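Local structure of thiamin pyrophosphokinase family protein (3MEL) at residues K153-Y158 against S189-E194. The protein probably transfers pyrophosphate from ATP to thiamine, forming thiamine diphosphate, in a magnesium-dependent reaction. Residues are numbered along the deposited sequence; the frame is centred on the assembly and turned at random.
Sequences KEYLAY and SNEFIE
Leu156 and Asn190 face each other as an antiparallel hydrogen-bonded pair, and the two bonds between them are unequal. Leu156 N donates to Asn190 O at 2.7 Å with an N-H...O angle of 162°, approaching from above the carbonyl plane; the return bond from Asn190 N to Leu156 O is bent to 119° and weak. Tyr155 CA adds a C-H...O contact to the same Asn190 O at 3.4 Å. Beside the pair, Asn190 OD1 accepts a bond from the next backbone amide, Glu191 N, at 2.6 Å, while ND2 of Asn190 reaches Tyr174 O, so both ends of the amide are engaged. Two residues past Asn190, Phe192 supplies the apolar part of the contact. Its ring crosses the Leu156 side chain at about a right angle: CD2 sits over one face, 4.1 Å from the centroid, in a CH-pi contact, and CD1 touches CZ at 3.9 Å. Arg105 of the second subunit makes a cation-pi contact with the Tyr155 ring. In the probable vitamin B1-binding domain, strand 155-160 thus meets 185-190, outermost of its sheet within this chain, through one strong and one weak bond just after the corner at Ser189, and Leu156-Phe192 packing extends the join.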
loop_
_atom_site.group_PDB
_atom_site.type_symbol
_atom_site.label_atom_id
_atom_site.label_comp_id
_atom_site.label_asym_id
_atom_site.label_seq_id
_atom_site.Cartn_x
_atom_site.Cartn_y
_atom_site.Cartn_z
ATOM N N LYS A 153 0.020 -14.271 -13.314
ATOM C CA LYS A 153 -0.488 -13.948 -11.986
ATOM C C LYS A 153 -1.312 -15.092 -11.378
ATOM O O LYS A 153 -1.958 -15.828 -12.098
ATOM C CB LYS A 153 -1.324 -12.668 -12.049
ATOM C CG LYS A 153 -0.593 -11.454 -12.581
ATOM C CD LYS A 153 0.501 -10.987 -11.631
ATOM C CE LYS A 153 0.995 -9.571 -11.973
ATOM N NZ LYS A 153 1.737 -9.484 -13.269
ATOM N N GLU A 154 -1.295 -15.223 -10.053
ATOM C CA GLU A 154 -2.031 -16.284 -9.360
ATOM C C GLU A 154 -3.293 -15.808 -8.634
ATOM O O GLU A 154 -4.252 -16.570 -8.489
ATOM C CB GLU A 154 -1.117 -17.000 -8.358
ATOM C CG GLU A 154 0.198 -17.488 -8.958
ATOM C CD GLU A 154 1.312 -17.646 -7.920
ATOM O OE1 GLU A 154 2.125 -18.594 -8.072
ATOM O OE2 GLU A 154 1.378 -16.819 -6.967
ATOM N N TYR A 155 -3.293 -14.559 -8.174
ATOM C CA TYR A 155 -4.344 -14.084 -7.285
ATOM C C TYR A 155 -5.173 -12.954 -7.876
ATOM O O TYR A 155 -4.720 -12.243 -8.764
ATOM C CB TYR A 155 -3.742 -13.690 -5.937
ATOM C CG TYR A 155 -2.990 -14.834 -5.279
ATOM C CD1 TYR A 155 -3.676 -15.938 -4.765
ATOM C CD2 TYR A 155 -1.603 -14.818 -5.173
ATOM C CE1 TYR A 155 -3.007 -16.983 -4.173
ATOM C CE2 TYR A 155 -0.922 -15.864 -4.573
ATOM C CZ TYR A 155 -1.633 -16.944 -4.073
ATOM O OH TYR A 155 -0.970 -18.001 -3.481
ATOM N N LEU A 156 -6.399 -12.817 -7.390
ATOM C CA LEU A 156 -7.293 -11.746 -7.798
ATOM C C LEU A 156 -7.827 -11.045 -6.542
ATOM O O LEU A 156 -8.057 -11.675 -5.517
ATOM C CB LEU A 156 -8.444 -12.319 -8.633
ATOM C CG LEU A 156 -9.589 -11.409 -9.097
ATOM C CD1 LEU A 156 -9.111 -10.233 -9.971
ATOM C CD2 LEU A 156 -10.666 -12.219 -9.803
ATOM N N ALA A 157 -8.015 -9.741 -6.603
ATOM C CA ALA A 157 -8.444 -9.023 -5.418
ATOM C C ALA A 157 -9.369 -7.885 -5.787
ATOM O O ALA A 157 -9.165 -7.180 -6.782
ATOM C CB ALA A 157 -7.259 -8.506 -4.670
ATOM N N TYR A 158 -10.417 -7.730 -4.994
ATOM C CA TYR A 158 -11.254 -6.553 -5.104
ATOM C C TYR A 158 -11.040 -5.692 -3.873
ATOM O O TYR A 158 -11.504 -6.000 -2.769
ATOM C CB TYR A 158 -12.714 -6.933 -5.299
ATOM C CG TYR A 158 -12.940 -7.667 -6.599
ATOM C CD1 TYR A 158 -13.286 -6.984 -7.755
ATOM C CD2 TYR A 158 -12.790 -9.047 -6.669
ATOM C CE1 TYR A 158 -13.475 -7.665 -8.954
ATOM C CE2 TYR A 158 -12.983 -9.724 -7.831
ATOM C CZ TYR A 158 -13.324 -9.035 -8.977
ATOM O OH TYR A 158 -13.510 -9.738 -10.139
ATOM N N SER A 189 -6.649 -12.342 -2.207
ATOM C CA SER A 189 -6.383 -13.783 -2.321
ATOM C C SER A 189 -7.512 -14.584 -2.970
ATOM O O SER A 189 -7.589 -15.793 -2.832
ATOM C CB SER A 189 -5.987 -14.378 -0.969
ATOM O OG SER A 189 -4.982 -13.575 -0.352
ATOM N N ASN A 190 -8.375 -13.900 -3.700
ATOM C CA ASN A 190 -9.302 -14.585 -4.582
ATOM C C ASN A 190 -8.531 -15.202 -5.762
ATOM O O ASN A 190 -7.381 -14.856 -5.999
ATOM C CB ASN A 190 -10.369 -13.608 -5.068
ATOM C CG ASN A 190 -11.626 -14.303 -5.487
ATOM O OD1 ASN A 190 -11.614 -15.503 -5.734
ATOM N ND2 ASN A 190 -12.726 -13.563 -5.565
ATOM N N GLU A 191 -9.152 -16.133 -6.484
ATOM C CA GLU A 191 -8.515 -16.767 -7.644
ATOM C C GLU A 191 -9.439 -16.827 -8.858
ATOM O O GLU A 191 -10.664 -16.795 -8.739
ATOM C CB GLU A 191 -8.030 -18.174 -7.312
ATOM C CG GLU A 191 -6.955 -18.248 -6.256
ATOM C CD GLU A 191 -6.598 -19.685 -5.902
ATOM O OE1 GLU A 191 -6.981 -20.594 -6.661
ATOM O OE2 GLU A 191 -5.933 -19.920 -4.872
ATOM N N PHE A 192 -8.825 -16.896 -10.033
ATOM C CA PHE A 192 -9.552 -17.122 -11.268
ATOM C C PHE A 192 -9.870 -18.601 -11.379
ATOM O O PHE A 192 -9.032 -19.444 -11.050
ATOM C CB PHE A 192 -8.701 -16.714 -12.460
ATOM C CG PHE A 192 -8.612 -15.234 -12.661
ATOM C CD1 PHE A 192 -9.575 -14.566 -13.407
ATOM C CD2 PHE A 192 -7.568 -14.502 -12.104
ATOM C CE1 PHE A 192 -9.500 -13.201 -13.598
ATOM C CE2 PHE A 192 -7.488 -13.132 -12.292
ATOM C CZ PHE A 192 -8.456 -12.480 -13.035
ATOM N N ILE A 193 -11.078 -18.925 -11.830
ATOM C CA ILE A 193 -11.371 -20.304 -12.186
ATOM C C ILE A 193 -11.314 -20.467 -13.712
ATOM O O ILE A 193 -10.939 -21.524 -14.223
ATOM C CB ILE A 193 -12.703 -20.824 -11.583
ATOM C CG1 ILE A 193 -13.880 -19.949 -12.006
ATOM C CG2 ILE A 193 -12.615 -20.921 -10.053
ATOM C CD1 ILE A 193 -15.204 -20.416 -11.416
ATOM N N GLU A 194 -11.655 -19.403 -14.434
ATOM C CA GLU A 194 -11.519 -19.399 -15.887
ATOM C C GLU A 194 -10.354 -18.495 -16.297
ATOM O O GLU A 194 -9.412 -18.287 -15.525
ATOM C CB GLU A 194 -12.809 -18.909 -16.548
ATOM C CG GLU A 194 -14.064 -19.655 -16.117
ATOM C CD GLU A 194 -15.327 -18.976 -16.613
ATOM O OE1 GLU A 194 -15.241 -17.788 -17.012
ATOM O OE2 GLU A 194 -16.396 -19.635 -16.605
#